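Local coordinates for lipid binding protein (Grifola frondosa, PDB 5H0Q) that binds lipids and probably recognises membrane domains rich in sphingomyelin and cholesterol, for which it serves as a probe, at residues I7-Q10 against Y11-M15; V23-Q26 against A27-A30; Q35-N38 against V39-Q43. All coordinates share one frame; numbering follows the deposited sequence. Where two conformers were deposited one is given.

The three contacts follow one another along the N-terminal part of the chain, ahead of the long strands, and each lies at the start of a helix. Contact 1 belongs to the short helix 9-13, contact 2 opens helix 26-35, and contact 3 carries the chain from that helix into helix 41-55. Contact 1 is partly buried, with apolar and aromatic packing beside a salt bridge nearer the surface; contacts 2 and 3 are surface contacts, one built on a capping box, the other on water-bridged backbone and a lysine-glutamine bond. Contacts 1 and 2 pack directly, L12 and R13 against I24, whereas contact 1 meets contact 3 at R36, through a hydrogen bond with Y11 OH and packing of I7 and M15.

Contact 1 of 3, residues I7-Q10 against Y11-M15; sequences IDEQ and YLRVM
I7 lies over one face of the Y11 ring: CG1 sits 3.9 Å from the centroid of that ring, 16° off its normal, in a CH-pi contact displaced toward the CE1 rim. Its other branch, CG2, meets L12 CD1 at 3.5 Å. The first torsion of I7 divides the work, setting CG2 opposite the backbone N while CG1 stays beside it. One residue on, D8 caps helix 9-13; its OD1 accepts from Y11 N at 3.2 Å, and its backbone O takes L12 N at 3.2 Å. E9 and R13 run alongside each other, pointing the same way. E9 OE2 receives R13 NE at 2.9 Å through its anti lone pair, an almost straight bond (176°) lying in the guanidinium plane although the carboxylate is turned 62° from it. Further out, R13 NH1 bonds to K21 O, Y11 OH to R36 NE, and I7 and L12 rest on V32 of helix 26-35. The D8 carboxylate, at the amino end of the helix, would probably be favoured as an anion, and the E9-R13 ion pair spans the single turn that follows.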
ATOM      1  N   ILE A   7      11.105   9.807   8.282  1.00 22.17           N
ATOM      2  CA  ILE A   7      12.275  10.391   7.645  1.00 22.93           C
ATOM      3  C   ILE A   7      11.844  11.769   7.158  1.00 21.34           C
ATOM      4  O   ILE A   7      11.162  11.889   6.143  1.00 22.47           O
ATOM      5  CB  ILE A   7      12.801   9.508   6.512  1.00 23.35           C
ATOM      6  CG1 ILE A   7      13.269   8.167   7.110  1.00 26.80           C
ATOM      7  CG2 ILE A   7      13.932  10.188   5.779  1.00 24.56           C
ATOM      8  CD1 ILE A   7      13.662   7.158   6.080  1.00 27.80           C
ATOM      9  N   ASP A   8      12.183  12.786   7.945  1.00 22.11           N
ATOM     10  CA  ASP A   8      11.760  14.159   7.664  1.00 21.09           C
ATOM     11  C   ASP A   8      12.973  15.078   7.646  1.00 25.90           C
ATOM     12  O   ASP A   8      14.114  14.619   7.572  1.00 24.21           O
ATOM     13  CB  ASP A   8      10.749  14.626   8.710  1.00 29.23           C
ATOM     14  CG  ASP A   8      11.238  14.426  10.131  1.00 29.04           C
ATOM     15  OD1 ASP A   8      12.455  14.189  10.354  1.00 27.77           O
ATOM     16  OD2 ASP A   8      10.403  14.535  11.057  1.00 31.01           O
ATOM     17  N   GLU A   9      12.752  16.402   7.679  1.00 26.51           N
ATOM     18  CA  GLU A   9      13.892  17.305   7.555  1.00 23.83           C
ATOM     19  C   GLU A   9      14.914  17.073   8.658  1.00 26.24           C
ATOM     20  O   GLU A   9      16.123  17.088   8.407  1.00 29.08           O
ATOM     21  CB  GLU A   9      13.429  18.776   7.568  1.00 23.47           C
ATOM     22  CG  GLU A   9      14.590  19.754   7.558  1.00 31.42           C
ATOM     23  CD  GLU A   9      14.159  21.220   7.528  1.00 28.38           C
ATOM     24  OE1 GLU A   9      12.959  21.460   7.332  1.00 29.34           O
ATOM     25  OE2 GLU A   9      15.041  22.088   7.700  1.00 34.13           O
ATOM     26  N   GLN A  10      14.454  16.873   9.891  1.00 26.94           N
ATOM     27  CA  GLN A  10      15.388  16.737  11.005  1.00 29.24           C
ATOM     28  C   GLN A  10      16.242  15.479  10.873  1.00 34.39           C
ATOM     29  O   GLN A  10      17.415  15.478  11.260  1.00 36.30           O
ATOM     30  CB  GLN A  10      14.625  16.724  12.326  1.00 47.08           C
ATOM     31  CG  GLN A  10      14.196  18.093  12.778  1.00 65.31           C
ATOM     32  CD  GLN A  10      15.379  18.962  13.160  1.00 97.35           C
ATOM     33  OE1 GLN A  10      16.277  18.521  13.879  1.00120.02           O
ATOM     34  NE2 GLN A  10      15.392  20.197  12.673  1.00 91.04           N
ATOM     35  N   TYR A  11      15.649  14.388  10.383  1.00 30.12           N
ATOM     36  CA  TYR A  11      16.412  13.179  10.072  1.00 33.14           C
ATOM     37  C   TYR A  11      17.523  13.480   9.074  1.00 31.30           C
ATOM     38  O   TYR A  11      18.676  13.106   9.276  1.00 33.72           O
ATOM     39  CB  TYR A  11      15.447  12.127   9.522  1.00 28.61           C
ATOM     40  CG  TYR A  11      15.951  10.695   9.325  1.00 29.93           C
ATOM     41  CD1 TYR A  11      15.393   9.653  10.043  1.00 30.26           C
ATOM     42  CD2 TYR A  11      16.908  10.378   8.363  1.00 30.98           C
ATOM     43  CE1 TYR A  11      15.789   8.336   9.835  1.00 31.63           C
ATOM     44  CE2 TYR A  11      17.299   9.049   8.145  1.00 32.39           C
ATOM     45  CZ  TYR A  11      16.726   8.058   8.877  1.00 32.65           C
ATOM     46  OH  TYR A  11      17.130   6.785   8.624  1.00 34.29           O
ATOM     47  N   LEU A  12      17.212  14.208   7.997  1.00 29.70           N
ATOM     48  CA  LEU A  12      18.255  14.431   6.998  1.00 30.88           C
ATOM     49  C   LEU A  12      19.294  15.443   7.444  1.00 33.46           C
ATOM     50  O   LEU A  12      20.444  15.368   6.989  1.00 35.01           O
ATOM     51  CB  LEU A  12      17.657  14.873   5.668  1.00 29.23           C
ATOM     52  CG  LEU A  12      17.313  13.745   4.700  1.00 28.09           C
ATOM     53  CD1 LEU A  12      16.140  12.894   5.195  1.00 29.84           C
ATOM     54  CD2 LEU A  12      17.059  14.280   3.293  1.00 26.99           C
ATOM     55  N   ARG A  13      18.939  16.375   8.333  1.00 33.58           N
ATOM     56  CA  ARG A  13      19.900  17.405   8.727  1.00 37.84           C
ATOM     57  C   ARG A  13      21.003  16.868   9.624  1.00 39.00           C
ATOM     58  O   ARG A  13      22.024  17.544   9.785  1.00 42.75           O
ATOM     59  CB  ARG A  13      19.189  18.565   9.423  1.00 35.11           C
ATOM     60  CG  ARG A  13      18.371  19.424   8.454  1.00 44.65           C
ATOM     61  CD  ARG A  13      18.495  20.914   8.722  1.00 35.94           C
ATOM     62  NE  ARG A  13      17.922  21.696   7.622  1.00 34.77           N
ATOM     63  CZ  ARG A  13      18.619  22.184   6.606  1.00 35.56           C
ATOM     64  NH1 ARG A  13      19.929  22.020   6.545  1.00 36.08           N
ATOM     65  NH2 ARG A  13      18.009  22.888   5.659  1.00 32.80           N
ATOM     66  N   VAL A  14      20.841  15.672  10.205  1.00 38.13           N
ATOM     67  CA  VAL A  14      21.952  15.034  10.916  1.00 41.18           C
ATOM     68  C   VAL A  14      22.762  14.113  10.013  1.00 42.39           C
ATOM     69  O   VAL A  14      23.748  13.512  10.475  1.00 45.21           O
ATOM     70  CB  VAL A  14      21.486  14.219  12.147  1.00 41.64           C
ATOM     71  CG1 VAL A  14      20.854  15.121  13.187  1.00 49.31           C
ATOM     72  CG2 VAL A  14      20.519  13.132  11.751  1.00 39.62           C
ATOM     73  N   MET A  15      22.380  13.967   8.749  1.00 40.62           N
ATOM     74  CA  MET A  15      23.120  13.150   7.807  1.00 41.99           C
ATOM     75  C   MET A  15      24.236  13.956   7.157  1.00 49.74           C
ATOM     76  O   MET A  15      24.061  15.137   6.834  1.00 43.06           O
ATOM     77  CB  MET A  15      22.185  12.602   6.738  1.00 39.51           C
ATOM     78  CG  MET A  15      21.184  11.628   7.296  1.00 38.08           C
ATOM     79  SD  MET A  15      20.003  11.024   6.094  1.00 35.24           S
ATOM     80  CE  MET A  15      21.053   9.994   5.086  1.00 37.75           C
TER

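Contact 2 of 3, residues V23-Q26 against A27-A30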
ATOM      1  N   VAL A  23      18.377  24.027   1.420  1.00 31.49           N
ATOM      2  CA  VAL A  23      17.000  23.540   1.402  1.00 30.94           C
ATOM      3  C   VAL A  23      16.992  22.041   1.158  1.00 30.84           C
ATOM      4  O   VAL A  23      17.409  21.579   0.090  1.00 34.51           O
ATOM      5  CB  VAL A  23      16.153  24.248   0.330  1.00 30.78           C
ATOM      6  CG1 VAL A  23      14.750  23.676   0.308  1.00 30.89           C
ATOM      7  CG2 VAL A  23      16.126  25.715   0.588  1.00 32.60           C
ATOM      8  N   ILE A  24      16.450  21.294   2.112  1.00 27.03           N
ATOM      9  CA  ILE A  24      16.265  19.855   1.977  1.00 27.24           C
ATOM     10  C   ILE A  24      14.903  19.639   1.342  1.00 29.66           C
ATOM     11  O   ILE A  24      13.880  20.079   1.878  1.00 27.91           O
ATOM     12  CB  ILE A  24      16.384  19.154   3.339  1.00 29.15           C
ATOM     13  CG1 ILE A  24      17.844  19.263   3.804  1.00 31.12           C
ATOM     14  CG2 ILE A  24      15.917  17.694   3.266  1.00 28.16           C
ATOM     15  CD1 ILE A  24      18.053  18.833   5.199  1.00 39.97           C
ATOM     16  N   THR A  25      14.891  18.990   0.188  1.00 24.74           N
ATOM     17  CA  THR A  25      13.696  18.919  -0.624  1.00 24.91           C
ATOM     18  C   THR A  25      12.892  17.668  -0.307  1.00 22.83           C
ATOM     19  O   THR A  25      13.357  16.729   0.353  1.00 21.69           O
ATOM     20  CB  THR A  25      14.049  18.931  -2.108  1.00 26.91           C
ATOM     21  OG1 THR A  25      14.748  17.722  -2.430  1.00 26.93           O
ATOM     22  CG2 THR A  25      14.927  20.122  -2.457  1.00 28.91           C
ATOM     23  N   GLN A  26      11.694  17.622  -0.865  1.00 23.06           N
ATOM     24  CA  GLN A  26      10.898  16.409  -0.796  1.00 20.41           C
ATOM     25  C   GLN A  26      11.570  15.279  -1.549  1.00 23.41           C
ATOM     26  O   GLN A  26      11.528  14.114  -1.111  1.00 22.23           O
ATOM     27  CB  GLN A  26       9.493  16.642  -1.350  1.00 26.28           C
ATOM     28  CG  GLN A  26       8.469  17.095  -0.332  1.00 53.94           C
ATOM     29  CD  GLN A  26       7.085  16.591  -0.673  1.00 65.95           C
ATOM     30  OE1 GLN A  26       6.407  17.155  -1.524  1.00 75.54           O
ATOM     31  NE2 GLN A  26       6.670  15.505  -0.026  1.00 66.11           N
ATOM     32  N   ALA A  27      12.247  15.603  -2.656  1.00 21.98           N
ATOM     33  CA  ALA A  27      12.992  14.593  -3.389  1.00 23.31           C
ATOM     34  C   ALA A  27      14.109  14.013  -2.537  1.00 28.02           C
ATOM     35  O   ALA A  27      14.362  12.810  -2.587  1.00 27.83           O
ATOM     36  CB  ALA A  27      13.574  15.173  -4.671  1.00 28.44           C
ATOM     37  N   ASP A  28      14.790  14.856  -1.755  1.00 23.74           N
ATOM     38  CA  ASP A  28      15.851  14.370  -0.862  1.00 24.34           C
ATOM     39  C   ASP A  28      15.281  13.406   0.173  1.00 28.67           C
ATOM     40  O   ASP A  28      15.842  12.329   0.433  1.00 26.43           O
ATOM     41  CB  ASP A  28      16.523  15.548  -0.147  1.00 25.33           C
ATOM     42  CG  ASP A  28      17.267  16.486  -1.081  1.00 26.76           C
ATOM     43  OD1 ASP A  28      17.762  16.056  -2.152  1.00 30.83           O
ATOM     44  OD2 ASP A  28      17.373  17.705  -0.736  1.00 30.51           O
ATOM     45  N   MET A  29      14.162  13.777   0.798  1.00 24.17           N
ATOM     46  CA  MET A  29      13.623  12.917   1.842  1.00 24.09           C
ATOM     47  C   MET A  29      13.088  11.618   1.260  1.00 26.79           C
ATOM     48  O   MET A  29      13.197  10.556   1.889  1.00 24.26           O
ATOM     49  CB  MET A  29      12.537  13.666   2.611  1.00 20.87           C
ATOM     50  CG  MET A  29      13.086  14.890   3.294  1.00 24.35           C
ATOM     51  SD  MET A  29      11.859  15.722   4.309  1.00 22.54           S
ATOM     52  CE  MET A  29      10.869  16.486   3.084  1.00 33.60           C
ATOM     53  N   ALA A  30      12.546  11.676   0.048  1.00 23.34           N
ATOM     54  CA  ALA A  30      12.063  10.474  -0.617  1.00 26.97           C
ATOM     55  C   ALA A  30      13.213   9.545  -0.969  1.00 26.08           C
ATOM     56  O   ALA A  30      13.109   8.316  -0.816  1.00 26.39           O
ATOM     57  CB  ALA A  30      11.271  10.876  -1.864  1.00 28.98           C
TER
HETATM   58  O   HOH W   1      16.208  17.765  -4.681  1.00 43.19           O
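T25 and D28 reach across the first turn of helix 26-35 and exchange hydrogen bonds, each side chain accepting from the other's backbone. T25 OG1 takes D28 N at 2.9 Å, and D28 OD2 takes T25 N at 2.9 Å. The second bond is straight at the hydrogen (179°), yet T25 N stands above the carboxylate plane, 41° out of it. The two side chains meet at a slant, with OG1 close to the carboxyl carbon CG of D28. A chi1 of 67° wedges T25 OG1 between its own backbone N and carbonyl carbon, where it faces the first turn. Water 1 lies 2.7 Å from T25 OG1 and gives a weak hydrogen bond to D28 OD1. OD2 has a second and stronger partner in K21 NZ, with which it forms a salt bridge, so the oxygen that caps T25 N also answers a lysine charge.

The apolar side of the turn is made by I24 and M29, whose side chains cross at about a right angle. I24 CG2 approaches M29 CG at 4.0 Å and D28 CB at a similar range. M29 bends at its last torsion, bringing CE back over the start of the helix to lie 3.7 Å from T25 O. I24, D28 and M29 all touch L12 of helix 9-13, which places this side of the turn against the preceding helix. Behind the side chains the regular backbone pattern sets in, M29 N bonding to T25 O at 3.1 Å and A30 N to Q26 O. The reciprocal pair, with threonine as N-cap and aspartate three residues later, is a capping box, here marking the start of helix 26-35.

Contact 3 of 3, residues Q35-N38 against V39-Q43; sequences QRKN and VYQDQ
R36 lies alongside V39, the two side chains pointing the same way, with its CD methylene 3.9 Å from V39 CG2. The same valine methyl also approaches R36 O, which accepts V39 N at 3.0 Å from well above its carbonyl plane. The arginine bends at chi2 (-87°); its NE bonds to Y11 OH and the side chain touches I7 and M15. K37 and Q41 cross at a slant: K37 NZ donates to Q41 OE1 over 2.7 Å, arriving 39° out of the amide plane. Extended as far as CE, K37 turns at chi4 (-70°), which sets NZ beside that oxygen.

Residues 36-39 form a type I beta turn between helix 26-35 and helix 41-55, with Y40 as N-cap of the second helix. Two waters stand in for direct backbone bonds where that helix begins. Water 2 accepts from Y40 N at 2.9 Å and probably donates to K37 O, while water 3 accepts from D42 N and donates to N38 O at 2.6 Å. Q41 NE2 bonds to E45, one turn on in its own helix. Toward the sheet, K37 NZ also forms a salt bridge with E197 of strand 193-201, and K37, Y40 and Q41 all touch W99 of strand 99-105.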
ATOM      1  N   GLN A  35      16.079   4.509   0.249  1.00 39.06           N
ATOM      2  CA  GLN A  35      17.324   3.841   0.632  1.00 36.77           C
ATOM      3  C   GLN A  35      17.166   3.037   1.919  1.00 38.13           C
ATOM      4  O   GLN A  35      17.830   2.004   2.085  1.00 41.07           O
ATOM      5  CB  GLN A  35      18.456   4.856   0.810  1.00 54.23           C
ATOM      6  CG  GLN A  35      18.907   5.522  -0.469  1.00 68.54           C
ATOM      7  CD  GLN A  35      19.907   6.648  -0.240  1.00 68.23           C
ATOM      8  OE1 GLN A  35      19.924   7.290   0.813  1.00 52.08           O
ATOM      9  NE2 GLN A  35      20.748   6.892  -1.238  1.00 63.60           N
ATOM     10  N   ARG A  36      16.331   3.500   2.846  1.00 36.08           N
ATOM     11  CA  ARG A  36      16.111   2.848   4.132  1.00 36.43           C
ATOM     12  C   ARG A  36      14.996   1.808   4.091  1.00 36.91           C
ATOM     13  O   ARG A  36      14.600   1.299   5.150  1.00 40.93           O
ATOM     14  CB  ARG A  36      15.788   3.888   5.205  1.00 32.69           C
ATOM     15  CG  ARG A  36      16.906   4.906   5.474  1.00 37.75           C
ATOM     16  CD  ARG A  36      17.887   4.385   6.523  1.00 44.62           C
ATOM     17  NE  ARG A  36      18.872   5.424   6.829  1.00 40.87           N
ATOM     18  CZ  ARG A  36      19.912   5.708   6.061  1.00 48.90           C
ATOM     19  NH1 ARG A  36      20.121   5.015   4.950  1.00 53.05           N
ATOM     20  NH2 ARG A  36      20.740   6.682   6.410  1.00 51.43           N
ATOM     21  N   LYS A  37      14.503   1.462   2.902  1.00 33.14           N
ATOM     22  CA  LYS A  37      13.350   0.571   2.816  1.00 31.76           C
ATOM     23  C   LYS A  37      13.584  -0.724   3.582  1.00 39.40           C
ATOM     24  O   LYS A  37      12.670  -1.251   4.216  1.00 38.62           O
ATOM     25  CB  LYS A  37      13.023   0.263   1.357  1.00 39.69           C
ATOM     26  CG  LYS A  37      11.872  -0.733   1.172  1.00 40.11           C
ATOM     27  CD  LYS A  37      11.554  -0.939  -0.292  1.00 40.44           C
ATOM     28  CE  LYS A  37      10.396  -1.885  -0.504  1.00 43.11           C
ATOM     29  NZ  LYS A  37      10.741  -3.305  -0.149  1.00 39.96           N
ATOM     30  N   ASN A  38      14.789  -1.247   3.547  1.00 41.52           N
ATOM     31  CA  ASN A  38      14.967  -2.579   4.102  1.00 50.45           C
ATOM     32  C   ASN A  38      15.287  -2.568   5.593  1.00 41.50           C
ATOM     33  O   ASN A  38      15.329  -3.645   6.208  1.00 43.87           O
ATOM     34  CB  ASN A  38      16.034  -3.323   3.301  1.00 82.83           C
ATOM     35  CG  ASN A  38      15.610  -3.520   1.857  1.00102.02           C
ATOM     36  OD1 ASN A  38      14.951  -4.502   1.518  1.00 95.62           O
ATOM     37  ND2 ASN A  38      15.937  -2.554   1.009  1.00122.69           N
ATOM     38  N   VAL A  39      15.456  -1.394   6.199  1.00 40.11           N
ATOM     39  CA  VAL A  39      15.833  -1.319   7.606  1.00 43.88           C
ATOM     40  C   VAL A  39      14.739  -1.891   8.512  1.00 45.06           C
ATOM     41  O   VAL A  39      15.033  -2.645   9.453  1.00 43.78           O
ATOM     42  CB  VAL A  39      16.192   0.129   7.977  1.00 40.20           C
ATOM     43  CG1 VAL A  39      16.521   0.249   9.461  1.00 45.61           C
ATOM     44  CG2 VAL A  39      17.366   0.609   7.137  1.00 48.67           C
ATOM     45  N   TYR A  40      13.469  -1.544   8.262  1.00 39.61           N
ATOM     46  CA  TYR A  40      12.366  -2.059   9.070  1.00 37.86           C
ATOM     47  C   TYR A  40      11.487  -3.047   8.313  1.00 37.52           C
ATOM     48  O   TYR A  40      10.460  -3.480   8.845  1.00 37.20           O
ATOM     49  CB  TYR A  40      11.520  -0.897   9.603  1.00 35.18           C
ATOM     50  CG  TYR A  40      12.312   0.035  10.507  1.00 35.88           C
ATOM     51  CD1 TYR A  40      12.360  -0.184  11.877  1.00 39.51           C
ATOM     52  CD2 TYR A  40      13.028   1.100   9.997  1.00 34.95           C
ATOM     53  CE1 TYR A  40      13.081   0.633  12.710  1.00 40.87           C
ATOM     54  CE2 TYR A  40      13.751   1.946  10.831  1.00 35.82           C
ATOM     55  CZ  TYR A  40      13.773   1.696  12.190  1.00 37.71           C
ATOM     56  OH  TYR A  40      14.492   2.502  13.045  1.00 38.86           O
ATOM     57  N   GLN A  41      11.877  -3.445   7.102  1.00 39.97           N
ATOM     58  CA  GLN A  41      11.022  -4.323   6.312  1.00 30.23           C
ATOM     59  C   GLN A  41      10.803  -5.663   7.009  1.00 31.42           C
ATOM     60  O   GLN A  41       9.703  -6.222   6.941  1.00 35.17           O
ATOM     61  CB  GLN A  41      11.613  -4.548   4.922  1.00 34.63           C
ATOM     62  CG  GLN A  41      10.721  -5.394   4.033  1.00 34.06           C
ATOM     63  CD  GLN A  41      11.096  -5.299   2.581  1.00 36.21           C
ATOM     64  OE1 GLN A  41      11.651  -4.293   2.143  1.00 36.23           O
ATOM     65  NE2 GLN A  41      10.795  -6.342   1.818  1.00 42.56           N
ATOM     66  N   ASP A  42      11.835  -6.189   7.676  0.53 34.09           N
ATOM     67  CA  ASP A  42      11.681  -7.465   8.376  0.53 37.04           C
ATOM     68  C   ASP A  42      10.574  -7.385   9.417  0.53 37.06           C
ATOM     69  O   ASP A  42       9.820  -8.346   9.606  0.53 34.89           O
ATOM     70  CB  ASP A  42      12.997  -7.882   9.035  0.53 38.89           C
ATOM     71  CG  ASP A  42      12.922  -9.271   9.656  0.53 47.74           C
ATOM     72  OD1 ASP A  42      12.224 -10.137   9.084  0.53 49.16           O
ATOM     73  OD2 ASP A  42      13.553  -9.491  10.711  0.53 61.60           O
ATOM     74  N   GLN A  43      10.449  -6.242  10.099  1.00 33.37           N
ATOM     75  CA  GLN A  43       9.362  -6.087  11.058  1.00 32.73           C
ATOM     76  C   GLN A  43       8.024  -6.151  10.349  1.00 35.39           C
ATOM     77  O   GLN A  43       7.080  -6.784  10.832  1.00 30.68           O
ATOM     78  CB  GLN A  43       9.491  -4.778  11.827  1.00 36.69           C
ATOM     79  CG  GLN A  43      10.595  -4.730  12.874  1.00 41.48           C
ATOM     80  CD  GLN A  43      10.379  -3.598  13.860  1.00 59.64           C
ATOM     81  OE1 GLN A  43      10.032  -2.482  13.476  1.00 67.93           O
ATOM     82  NE2 GLN A  43      10.551  -3.889  15.138  1.00 82.92           N
TER
HETATM   83  O   HOH W   2      12.161   0.334   6.545  1.00 28.21           O
HETATM   84  O   HOH W   3      14.573  -5.408   7.903  1.00 37.17           O